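Long-range contacts in uncharacterized protein (Borrelia turicatae, PDB 5VJ4), which is of unknown function but is a putative surface lipoprotein, classed as lipid-binding, whose gene is differentially regulated between tick and mammal in a relapsing fever spirochete: residues Lys151-Thr162 with Thr207-Ala218; Val233-Leu241 with Phe266-Val275. One frame throughout, in Å; residues are numbered along the deposited sequence.

Interaction 1: Lys151-Thr162 with Thr207-Ala218. With SO4 (sulfate ion), chain D; SO4 (sulfate ion), chain F.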
loop_
_atom_site.group_PDB
_atom_site.type_symbol
_atom_site.label_atom_id
_atom_site.label_comp_id
_atom_site.label_asym_id
_atom_site.label_seq_id
_atom_site.Cartn_x
_atom_site.Cartn_y
_atom_site.Cartn_z
ATOM N N LYS A 151 26.721 -14.899 3.721
ATOM C CA LYS A 151 25.360 -14.657 3.250
ATOM C C LYS A 151 24.626 -13.567 3.983
ATOM O O LYS A 151 23.712 -12.980 3.427
ATOM C CB LYS A 151 24.547 -15.933 3.332
ATOM C CG LYS A 151 25.128 -17.060 2.479
ATOM C CD LYS A 151 25.174 -16.733 0.989
ATOM C CE LYS A 151 25.050 -18.009 0.165
ATOM N NZ LYS A 151 25.155 -17.771 -1.301
ATOM N N ILE A 152 24.998 -13.296 5.233
ATOM C CA ILE A 152 24.352 -12.210 5.946
ATOM C C ILE A 152 25.199 -10.958 5.965
ATOM O O ILE A 152 24.757 -9.889 5.508
ATOM C CB ILE A 152 23.917 -12.603 7.358
ATOM C CG1 ILE A 152 23.083 -13.883 7.330
ATOM C CG2 ILE A 152 23.152 -11.462 8.022
ATOM C CD1 ILE A 152 21.899 -13.817 6.393
ATOM N N ILE A 153 26.423 -11.091 6.448
ATOM C CA ILE A 153 27.193 -9.894 6.761
ATOM C C ILE A 153 27.763 -9.213 5.505
ATOM O O ILE A 153 27.541 -8.024 5.294
ATOM C CB ILE A 153 28.255 -10.162 7.843
ATOM C CG1 ILE A 153 27.588 -10.851 9.038
ATOM C CG2 ILE A 153 28.946 -8.862 8.211
ATOM C CD1 ILE A 153 28.228 -10.639 10.375
ATOM N N LYS A 154 28.456 -9.973 4.663
ATOM C CA LYS A 154 29.047 -9.417 3.434
ATOM C C LYS A 154 28.029 -8.665 2.564
ATOM O O LYS A 154 28.271 -7.479 2.263
ATOM C CB LYS A 154 29.827 -10.471 2.638
ATOM C CG LYS A 154 31.266 -10.698 3.104
ATOM C CD LYS A 154 31.947 -11.758 2.235
ATOM C CE LYS A 154 33.421 -11.959 2.573
ATOM N NZ LYS A 154 33.927 -13.213 1.946
ATOM N N PRO A 155 26.875 -9.303 2.220
ATOM C CA PRO A 155 25.860 -8.568 1.429
ATOM C C PRO A 155 25.362 -7.314 2.116
ATOM O O PRO A 155 25.288 -6.255 1.472
ATOM C CB PRO A 155 24.718 -9.567 1.278
ATOM C CG PRO A 155 25.376 -10.889 1.431
ATOM C CD PRO A 155 26.414 -10.671 2.498
ATOM N N THR A 156 25.069 -7.409 3.414
ATOM C CA THR A 156 24.562 -6.240 4.125
ATOM C C THR A 156 25.585 -5.123 4.119
ATOM O O THR A 156 25.248 -3.941 3.901
ATOM C CB THR A 156 24.111 -6.581 5.540
ATOM O OG1 THR A 156 23.055 -7.548 5.461
ATOM C CG2 THR A 156 23.556 -5.367 6.207
ATOM N N VAL A 157 26.844 -5.495 4.336
ATOM C CA VAL A 157 27.889 -4.488 4.491
ATOM C C VAL A 157 28.106 -3.772 3.174
ATOM O O VAL A 157 28.229 -2.540 3.148
ATOM C CB VAL A 157 29.188 -5.067 5.080
ATOM C CG1 VAL A 157 30.283 -4.015 5.066
ATOM C CG2 VAL A 157 28.953 -5.521 6.522
ATOM N N SER A 158 28.112 -4.541 2.087
ATOM C CA SER A 158 28.142 -3.960 0.750
ATOM C C SER A 158 26.963 -2.968 0.569
ATOM O O SER A 158 27.144 -1.786 0.193
ATOM C CB SER A 158 28.142 -5.068 -0.302
ATOM O OG SER A 158 27.445 -4.627 -1.447
ATOM N N LEU A 159 25.763 -3.437 0.881
ATOM C CA LEU A 159 24.612 -2.555 0.834
ATOM C C LEU A 159 24.804 -1.255 1.625
ATOM O O LEU A 159 24.422 -0.177 1.159
ATOM C CB LEU A 159 23.355 -3.270 1.314
ATOM C CG LEU A 159 22.085 -2.437 1.171
ATOM C CD1 LEU A 159 21.939 -1.940 -0.273
ATOM C CD2 LEU A 159 20.896 -3.271 1.583
ATOM N N LEU A 160 25.395 -1.350 2.809
ATOM C CA LEU A 160 25.530 -0.167 3.630
ATOM C C LEU A 160 26.555 0.788 3.055
ATOM O O LEU A 160 26.369 2.014 3.156
ATOM C CB LEU A 160 25.837 -0.548 5.054
ATOM C CG LEU A 160 24.693 -1.301 5.714
ATOM C CD1 LEU A 160 25.113 -1.903 7.043
ATOM C CD2 LEU A 160 23.550 -0.332 5.923
ATOM N N LYS A 161 27.606 0.235 2.417
ATOM C CA LYS A 161 28.631 1.070 1.750
ATOM C C LYS A 161 27.932 1.906 0.683
ATOM O O LYS A 161 28.098 3.149 0.639
ATOM C CB LYS A 161 29.813 0.238 1.198
ATOM N N THR A 162 27.096 1.232 -0.121
ATOM C CA THR A 162 26.308 1.908 -1.153
ATOM C C THR A 162 25.424 2.991 -0.549
ATOM O O THR A 162 25.454 4.139 -0.998
ATOM C CB THR A 162 25.473 0.918 -1.974
ATOM O OG1 THR A 162 26.314 0.249 -2.910
ATOM C CG2 THR A 162 24.395 1.625 -2.748
ATOM N N THR A 207 19.180 -18.191 4.170
ATOM C CA THR A 207 20.356 -17.402 3.849
ATOM C C THR A 207 20.463 -17.060 2.359
ATOM O O THR A 207 20.781 -15.910 2.028
ATOM C CB THR A 207 21.630 -18.120 4.300
ATOM O OG1 THR A 207 21.666 -19.443 3.734
ATOM C CG2 THR A 207 21.652 -18.203 5.801
ATOM N N ASP A 208 20.171 -18.026 1.478
ATOM C CA ASP A 208 20.260 -17.783 0.032
ATOM C C ASP A 208 19.346 -16.647 -0.408
ATOM O O ASP A 208 19.785 -15.739 -1.128
ATOM C CB ASP A 208 19.909 -19.018 -0.777
ATOM C CG ASP A 208 20.667 -20.229 -0.345
ATOM O OD1 ASP A 208 21.915 -20.212 -0.473
ATOM O OD2 ASP A 208 20.002 -21.192 0.109
ATOM N N ARG A 209 18.086 -16.701 0.031
ATOM C CA ARG A 209 17.154 -15.632 -0.264
ATOM C C ARG A 209 17.549 -14.292 0.342
ATOM O O ARG A 209 17.440 -13.267 -0.330
ATOM C CB ARG A 209 15.717 -15.993 0.116
ATOM C CG ARG A 209 14.694 -14.902 -0.200
ATOM C CD ARG A 209 14.619 -14.562 -1.676
ATOM N NE ARG A 209 13.483 -13.690 -1.953
ATOM C CZ ARG A 209 13.366 -12.942 -3.046
ATOM N NH1 ARG A 209 14.318 -12.920 -3.982
ATOM N NH2 ARG A 209 12.290 -12.191 -3.189
ATOM N N PHE A 210 17.999 -14.291 1.592
ATOM C CA PHE A 210 18.365 -13.036 2.227
ATOM C C PHE A 210 19.444 -12.335 1.400
ATOM O O PHE A 210 19.335 -11.148 1.093
ATOM C CB PHE A 210 18.817 -13.208 3.685
ATOM C CG PHE A 210 19.387 -11.955 4.255
ATOM C CD1 PHE A 210 20.708 -11.573 3.964
ATOM C CD2 PHE A 210 18.595 -11.105 5.049
ATOM C CE1 PHE A 210 21.223 -10.374 4.465
ATOM C CE2 PHE A 210 19.113 -9.892 5.554
ATOM C CZ PHE A 210 20.431 -9.526 5.261
ATOM N N ALA A 211 20.487 -13.070 1.033
ATOM C CA ALA A 211 21.586 -12.448 0.280
ATOM C C ALA A 211 21.168 -12.065 -1.124
ATOM O O ALA A 211 21.642 -11.073 -1.652
ATOM C CB ALA A 211 22.798 -13.354 0.243
ATOM N N GLN A 212 20.264 -12.853 -1.702
ATOM C CA GLN A 212 19.756 -12.656 -3.065
ATOM C C GLN A 212 18.946 -11.386 -3.135
ATOM O O GLN A 212 19.115 -10.609 -4.072
ATOM C CB GLN A 212 18.854 -13.836 -3.433
ATOM C CG GLN A 212 18.540 -14.043 -4.895
ATOM C CD GLN A 212 17.650 -15.258 -5.096
ATOM O OE1 GLN A 212 16.436 -15.225 -4.807
ATOM N NE2 GLN A 212 18.249 -16.351 -5.595
ATOM N N ALA A 213 18.106 -11.191 -2.109
ATOM C CA ALA A 213 17.101 -10.155 -2.072
ATOM C C ALA A 213 17.604 -8.818 -1.587
ATOM O O ALA A 213 17.110 -7.757 -1.994
ATOM C CB ALA A 213 15.934 -10.603 -1.213
ATOM N N VAL A 214 18.576 -8.861 -0.701
ATOM C CA VAL A 214 19.031 -7.643 -0.073
ATOM C C VAL A 214 19.839 -6.774 -1.055
ATOM O O VAL A 214 19.864 -5.558 -0.927
ATOM C CB VAL A 214 19.770 -7.974 1.243
ATOM C CG1 VAL A 214 21.241 -8.327 1.020
ATOM C CG2 VAL A 214 19.623 -6.846 2.218
ATOM N N VAL A 215 20.487 -7.387 -2.040
ATOM C CA VAL A 215 21.280 -6.597 -2.983
ATOM C C VAL A 215 20.437 -5.934 -4.069
ATOM O O VAL A 215 20.941 -5.074 -4.775
ATOM C CB VAL A 215 22.451 -7.361 -3.628
ATOM C CG1 VAL A 215 23.562 -7.624 -2.607
ATOM C CG2 VAL A 215 21.953 -8.617 -4.309
ATOM N N TYR A 216 19.172 -6.327 -4.194
ATOM C CA TYR A 216 18.238 -5.632 -5.055
ATOM C C TYR A 216 18.232 -4.122 -4.800
ATOM O O TYR A 216 17.820 -3.345 -5.677
ATOM C CB TYR A 216 16.801 -6.158 -4.898
ATOM C CG TYR A 216 16.537 -7.588 -5.343
ATOM C CD1 TYR A 216 17.305 -8.205 -6.338
ATOM C CD2 TYR A 216 15.480 -8.317 -4.797
ATOM C CE1 TYR A 216 17.029 -9.498 -6.757
ATOM C CE2 TYR A 216 15.208 -9.625 -5.202
ATOM C CZ TYR A 216 15.990 -10.209 -6.167
ATOM O OH TYR A 216 15.737 -11.492 -6.552
ATOM N N TYR A 217 18.683 -3.711 -3.612
ATOM C CA TYR A 217 18.494 -2.328 -3.173
ATOM C C TYR A 217 19.695 -1.447 -3.488
ATOM O O TYR A 217 19.576 -0.229 -3.499
ATOM C CB TYR A 217 18.041 -2.260 -1.685
ATOM C CG TYR A 217 16.556 -2.586 -1.534
ATOM C CD1 TYR A 217 16.132 -3.899 -1.356
ATOM C CD2 TYR A 217 15.571 -1.588 -1.627
ATOM C CE1 TYR A 217 14.774 -4.216 -1.262
ATOM C CE2 TYR A 217 14.205 -1.897 -1.549
ATOM C CZ TYR A 217 13.810 -3.214 -1.368
ATOM O OH TYR A 217 12.467 -3.545 -1.274
ATOM N N ALA A 218 20.849 -2.061 -3.755
ATOM C CA ALA A 218 22.061 -1.305 -4.058
ATOM C C ALA A 218 21.876 -0.362 -5.268
ATOM O O ALA A 218 22.069 0.860 -5.111
ATOM C CB ALA A 218 23.233 -2.227 -4.230
HETATM S S SO4 D . 15.800 -19.774 0.820
HETATM O O1 SO4 D . 15.367 -21.194 1.026
HETATM O O2 SO4 D . 15.902 -19.520 -0.641
HETATM O O3 SO4 D . 17.141 -19.430 1.363
HETATM O O4 SO4 D . 14.782 -18.930 1.502
HETATM S S SO4 F . 19.195 -21.627 5.628
HETATM O O1 SO4 F . 18.879 -23.054 5.412
HETATM O O2 SO4 F . 19.222 -20.922 4.326
HETATM O O3 SO4 F . 20.558 -21.426 6.172
HETATM O O4 SO4 F . 18.131 -21.141 6.548
#
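Pro-155 and Leu-159 press against Ala-211 and Val-214 where helix segments 151-162 and 207-214 run almost parallel, their axes 7° apart and 8.9 Å at closest approach: parallel helix-helix packing in an all-helical fold. Pro-155 divides its ring between two partners: CG meets Ala-211 CB at 3.8 Å, while CB meets Val-214 CG1 at 3.7 Å. Its nitrogen has no hydrogen to give to the preceding turn, and the helix is kinked there. With CG anti to the backbone N (chi1 -175°), Leu-159 forks: CD2 packs on Val-214 CG2, and CD1 reaches just beyond helix 207-214, 3.7 Å from the backbone N of Ala-218. Deeper still, Phe-210 receives Ile-152 CD1 obliquely, 3.5 Å from its CD1, and Thr-156 OG1 in plane at its ring edge. That hydroxyl, Thr-156 OG1, donates to Ile-152 O (2.9 Å), from the face of the carbonyl plane opposite to Thr-156 N.

The outer rim is looser. Exposed Val-215 CG1 only just reaches Pro-155 CB (4.5 Å). At the N-terminal rim Lys-151 CB still packs on Thr-207 CB, but the chain, bent at chi2 (-62°), leads to a polar tip whose NZ stays 4.1 Å from OD1 of exposed Asp-208, beyond a salt bridge. Sulfates, probably from the crystallisation liquor, gather here; O2 of the chain F ion accepts from both N and OG1 of Thr-207.

Helix 118-128 covers Ile-152, Thr-156 and Phe-210; helix 176-201 places Phe-200 against Phe-210 and Val-193 against Val-214; Gln-212 and Tyr-216, turned from the seam, reach helix 263-301.

Interaction 2: Val233-Leu241 with Phe266-Val275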
loop_
_atom_site.group_PDB
_atom_site.type_symbol
_atom_site.label_atom_id
_atom_site.label_comp_id
_atom_site.label_asym_id
_atom_site.label_seq_id
_atom_site.Cartn_x
_atom_site.Cartn_y
_atom_site.Cartn_z
ATOM N N VAL A 233 12.655 13.700 -12.809
ATOM C CA VAL A 233 12.463 12.253 -12.897
ATOM C C VAL A 233 11.716 11.677 -11.700
ATOM O O VAL A 233 10.881 10.782 -11.883
ATOM C CB VAL A 233 13.758 11.510 -13.179
ATOM C CG1 VAL A 233 14.382 12.070 -14.441
ATOM C CG2 VAL A 233 14.748 11.670 -12.056
HETATM N N MSE A 234 11.948 12.248 -10.513
HETATM C CA MSE A 234 11.216 11.845 -9.290
HETATM C C MSE A 234 9.707 11.862 -9.406
HETATM O O MSE A 234 9.032 11.115 -8.696
HETATM C CB MSE A 234 11.594 12.675 -8.073
HETATM C CG MSE A 234 13.091 12.912 -8.043
HETATM SE SE MSE A 234 13.586 13.663 -6.286
HETATM C CE MSE A 234 15.167 14.655 -6.912
ATOM N N ASP A 235 9.152 12.679 -10.295
ATOM C CA ASP A 235 7.699 12.719 -10.452
ATOM C C ASP A 235 7.154 11.507 -11.233
ATOM O O ASP A 235 5.955 11.420 -11.492
ATOM C CB ASP A 235 7.249 14.035 -11.101
ATOM C CG ASP A 235 7.492 15.255 -10.211
ATOM O OD1 ASP A 235 7.533 15.098 -8.968
ATOM O OD2 ASP A 235 7.632 16.374 -10.766
ATOM N N ASP A 236 8.032 10.582 -11.617
ATOM C CA ASP A 236 7.602 9.356 -12.238
ATOM C C ASP A 236 8.203 8.192 -11.478
ATOM O O ASP A 236 9.389 8.220 -11.124
ATOM C CB ASP A 236 8.050 9.314 -13.706
ATOM C CG ASP A 236 7.232 8.333 -14.555
ATOM O OD1 ASP A 236 6.075 7.978 -14.201
ATOM O OD2 ASP A 236 7.764 7.930 -15.604
ATOM N N ILE A 237 7.399 7.166 -11.236
ATOM C CA ILE A 237 7.928 6.014 -10.533
ATOM C C ILE A 237 9.117 5.414 -11.304
ATOM O O ILE A 237 10.118 5.048 -10.690
ATOM C CB ILE A 237 6.851 4.990 -10.147
ATOM C CG1 ILE A 237 6.289 4.321 -11.386
ATOM C CG2 ILE A 237 5.733 5.631 -9.317
ATOM C CD1 ILE A 237 6.861 2.938 -11.584
ATOM N N TYR A 238 9.057 5.392 -12.637
ATOM C CA TYR A 238 10.196 4.843 -13.419
ATOM C C TYR A 238 11.476 5.652 -13.202
ATOM O O TYR A 238 12.559 5.185 -13.521
ATOM C CB TYR A 238 9.906 4.783 -14.920
ATOM C CG TYR A 238 8.897 3.757 -15.402
ATOM C CD1 TYR A 238 7.520 3.897 -15.139
ATOM C CD2 TYR A 238 9.308 2.659 -16.142
ATOM C CE1 TYR A 238 6.596 2.941 -15.592
ATOM C CE2 TYR A 238 8.392 1.704 -16.605
ATOM C CZ TYR A 238 7.052 1.851 -16.344
ATOM O OH TYR A 238 6.174 0.896 -16.825
ATOM N N GLY A 239 11.354 6.863 -12.657
ATOM C CA GLY A 239 12.516 7.716 -12.436
ATOM C C GLY A 239 13.396 7.165 -11.351
ATOM O O GLY A 239 14.582 7.457 -11.314
ATOM N N TRP A 240 12.804 6.363 -10.473
ATOM C CA TRP A 240 13.505 5.783 -9.331
ATOM C C TRP A 240 14.065 4.397 -9.565
ATOM O O TRP A 240 14.946 3.954 -8.823
ATOM C CB TRP A 240 12.544 5.697 -8.186
ATOM C CG TRP A 240 12.003 6.982 -7.769
ATOM C CD1 TRP A 240 10.887 7.589 -8.251
ATOM C CD2 TRP A 240 12.508 7.822 -6.723
ATOM N NE1 TRP A 240 10.655 8.771 -7.568
ATOM C CE2 TRP A 240 11.640 8.934 -6.626
ATOM C CE3 TRP A 240 13.605 7.737 -5.849
ATOM C CZ2 TRP A 240 11.845 9.960 -5.700
ATOM C CZ3 TRP A 240 13.807 8.759 -4.920
ATOM C CH2 TRP A 240 12.931 9.858 -4.854
ATOM N N LEU A 241 13.522 3.710 -10.567
ATOM C CA LEU A 241 13.969 2.374 -10.983
ATOM C C LEU A 241 15.294 2.427 -11.701
ATOM O O LEU A 241 15.512 3.310 -12.531
ATOM C CB LEU A 241 12.939 1.732 -11.921
ATOM C CG LEU A 241 11.483 1.750 -11.401
ATOM C CD1 LEU A 241 10.515 1.019 -12.299
ATOM C CD2 LEU A 241 11.380 1.153 -10.022
ATOM N N PHE A 266 -1.819 0.220 -16.769
ATOM C CA PHE A 266 -0.795 -0.462 -16.001
ATOM C C PHE A 266 0.051 0.574 -15.295
ATOM O O PHE A 266 0.256 0.495 -14.083
ATOM C CB PHE A 266 0.063 -1.304 -16.927
ATOM C CG PHE A 266 1.272 -1.893 -16.285
ATOM C CD1 PHE A 266 1.164 -2.993 -15.415
ATOM C CD2 PHE A 266 2.543 -1.387 -16.573
ATOM C CE1 PHE A 266 2.298 -3.566 -14.834
ATOM C CE2 PHE A 266 3.685 -1.955 -15.989
ATOM C CZ PHE A 266 3.561 -3.047 -15.123
ATOM N N ASN A 267 0.510 1.566 -16.047
ATOM C CA ASN A 267 1.285 2.614 -15.430
ATOM C C ASN A 267 0.559 3.429 -14.371
ATOM O O ASN A 267 1.208 3.903 -13.433
ATOM C CB ASN A 267 1.930 3.496 -16.471
ATOM C CG ASN A 267 3.102 2.818 -17.155
ATOM O OD1 ASN A 267 3.567 3.263 -18.194
ATOM N ND2 ASN A 267 3.596 1.735 -16.564
ATOM N N ASN A 268 -0.771 3.563 -14.493
ATOM C CA ASN A 268 -1.488 4.329 -13.503
ATOM C C ASN A 268 -1.511 3.662 -12.134
ATOM O O ASN A 268 -1.354 4.339 -11.104
ATOM C CB ASN A 268 -2.896 4.759 -13.916
ATOM C CG ASN A 268 -3.533 5.702 -12.863
ATOM O OD1 ASN A 268 -4.754 5.802 -12.718
ATOM N ND2 ASN A 268 -2.679 6.377 -12.088
ATOM N N VAL A 269 -1.675 2.347 -12.105
ATOM C CA VAL A 269 -1.641 1.679 -10.790
ATOM C C VAL A 269 -0.269 1.797 -10.152
ATOM O O VAL A 269 -0.173 2.031 -8.941
ATOM C CB VAL A 269 -2.178 0.239 -10.756
ATOM C CG1 VAL A 269 -3.607 0.217 -11.216
ATOM C CG2 VAL A 269 -1.465 -0.568 -11.755
ATOM N N LEU A 270 0.781 1.718 -10.966
ATOM C CA LEU A 270 2.115 1.903 -10.423
ATOM C C LEU A 270 2.235 3.259 -9.758
ATOM O O LEU A 270 2.708 3.358 -8.647
ATOM C CB LEU A 270 3.161 1.770 -11.495
ATOM C CG LEU A 270 3.293 0.459 -12.262
ATOM C CD1 LEU A 270 4.623 0.414 -12.993
ATOM C CD2 LEU A 270 3.176 -0.772 -11.400
ATOM N N ASN A 271 1.767 4.291 -10.446
ATOM C CA ASN A 271 1.837 5.614 -9.896
ATOM C C ASN A 271 0.961 5.837 -8.696
ATOM O O ASN A 271 1.303 6.627 -7.814
ATOM C CB ASN A 271 1.654 6.692 -10.948
ATOM C CG ASN A 271 3.011 7.185 -11.486
ATOM O OD1 ASN A 271 3.545 8.182 -11.001
ATOM N ND2 ASN A 271 3.601 6.448 -12.446
ATOM N N SER A 272 -0.149 5.121 -8.623
ATOM C CA SER A 272 -1.046 5.366 -7.497
ATOM C C SER A 272 -0.416 4.778 -6.238
ATOM O O SER A 272 -0.385 5.384 -5.146
ATOM C CB SER A 272 -2.405 4.745 -7.751
ATOM O OG SER A 272 -2.807 4.953 -9.086
ATOM N N VAL A 273 0.129 3.595 -6.439
ATOM C CA VAL A 273 0.667 2.794 -5.374
ATOM C C VAL A 273 1.998 3.378 -4.871
ATOM O O VAL A 273 2.286 3.331 -3.682
ATOM C CB VAL A 273 0.807 1.366 -5.928
ATOM C CG1 VAL A 273 2.069 0.686 -5.475
ATOM C CG2 VAL A 273 -0.434 0.581 -5.595
ATOM N N GLY A 274 2.799 3.941 -5.770
ATOM C CA GLY A 274 4.065 4.539 -5.378
ATOM C C GLY A 274 5.247 3.584 -5.380
ATOM O O GLY A 274 5.116 2.351 -5.417
ATOM N N VAL A 275 6.422 4.178 -5.337
ATOM C CA VAL A 275 7.641 3.406 -5.436
ATOM C C VAL A 275 7.797 2.334 -4.363
ATOM O O VAL A 275 8.311 1.260 -4.643
ATOM C CB VAL A 275 8.828 4.329 -5.336
ATOM C CG1 VAL A 275 10.109 3.530 -5.347
ATOM C CG2 VAL A 275 8.787 5.328 -6.480
#
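Tyr-238 meets Asn-267 at the edge of its ring, with the ring and amide planes 78° apart. Asn-267 ND2 lies near the ring plane and donates to Tyr-238 OH over 2.7 Å, although the oxygen is tilted out of the amide plane. Beside this pair, Leu-270 CD1 approaches the Tyr-238 ring obliquely, 4.1 Å from CE1, and meets Ile-237 CD1 at 3.7 Å.

Ile-237 is the central apolar wedge. Its CG1 stands between the backbone N and the carbonyl carbon (chi1 68°), which turns CG1 toward the helix, with CD1 beyond it on Leu-270, while both CG1 and CG2 rest on the amide of Asn-271. The same amide turns ND2 to Asp-236 OD1 in a weak hydrogen bond of 3.4 Å, the carboxylate and amide being nearly coplanar. At the other end Val-275 CG2 sits over one face of Trp-240, 4.0 Å from the centroid of the five-membered ring and 29° off its normal, a CH-pi contact. The indole is fixed from its own segment as well, since Trp-240 NE1 donates to O of the selenomethionine Met-234 (3.1 Å).

Lys-263 NZ bonds both Asn-267 OD1 and Tyr-238 OH, so the lysine, the amide and the hydroxyl are mutually bonded. Asn-271 O, in turn, is bonded by Arg-188 of the second subunit. The chemistry is thus split: Ile-237, Leu-270, Val-275 and Trp-240 supply buried apolar contact, while one firm bond (Asn-267 to Tyr-238) and one weak one (Asn-271 to Asp-236) add direction, consistent with the loop before helix 243-256 being held against helix 263-301 beside a subunit interface.

In the fold
Interaction 1 closes before interaction 2 opens, so the two follow in series along an all-helical chain. Their centres are 25 Å apart and their nearest atoms about 7 Å, without touching. Two long helices connect them. Helix 176-201 packs on Val-214 and Tyr-217 of interaction 1 and, nearer its start, on Met-234 and Trp-240 of interaction 2; helix 263-301 supplies segment 266-275 and, further on, meets Tyr-216 and Tyr-217. The centre of interaction 1 is about 10 Å, and that of interaction 2 about 18 Å, from the centre of the chain. The first joins helices within the subunit; the second fastens a loop bordering the second copy.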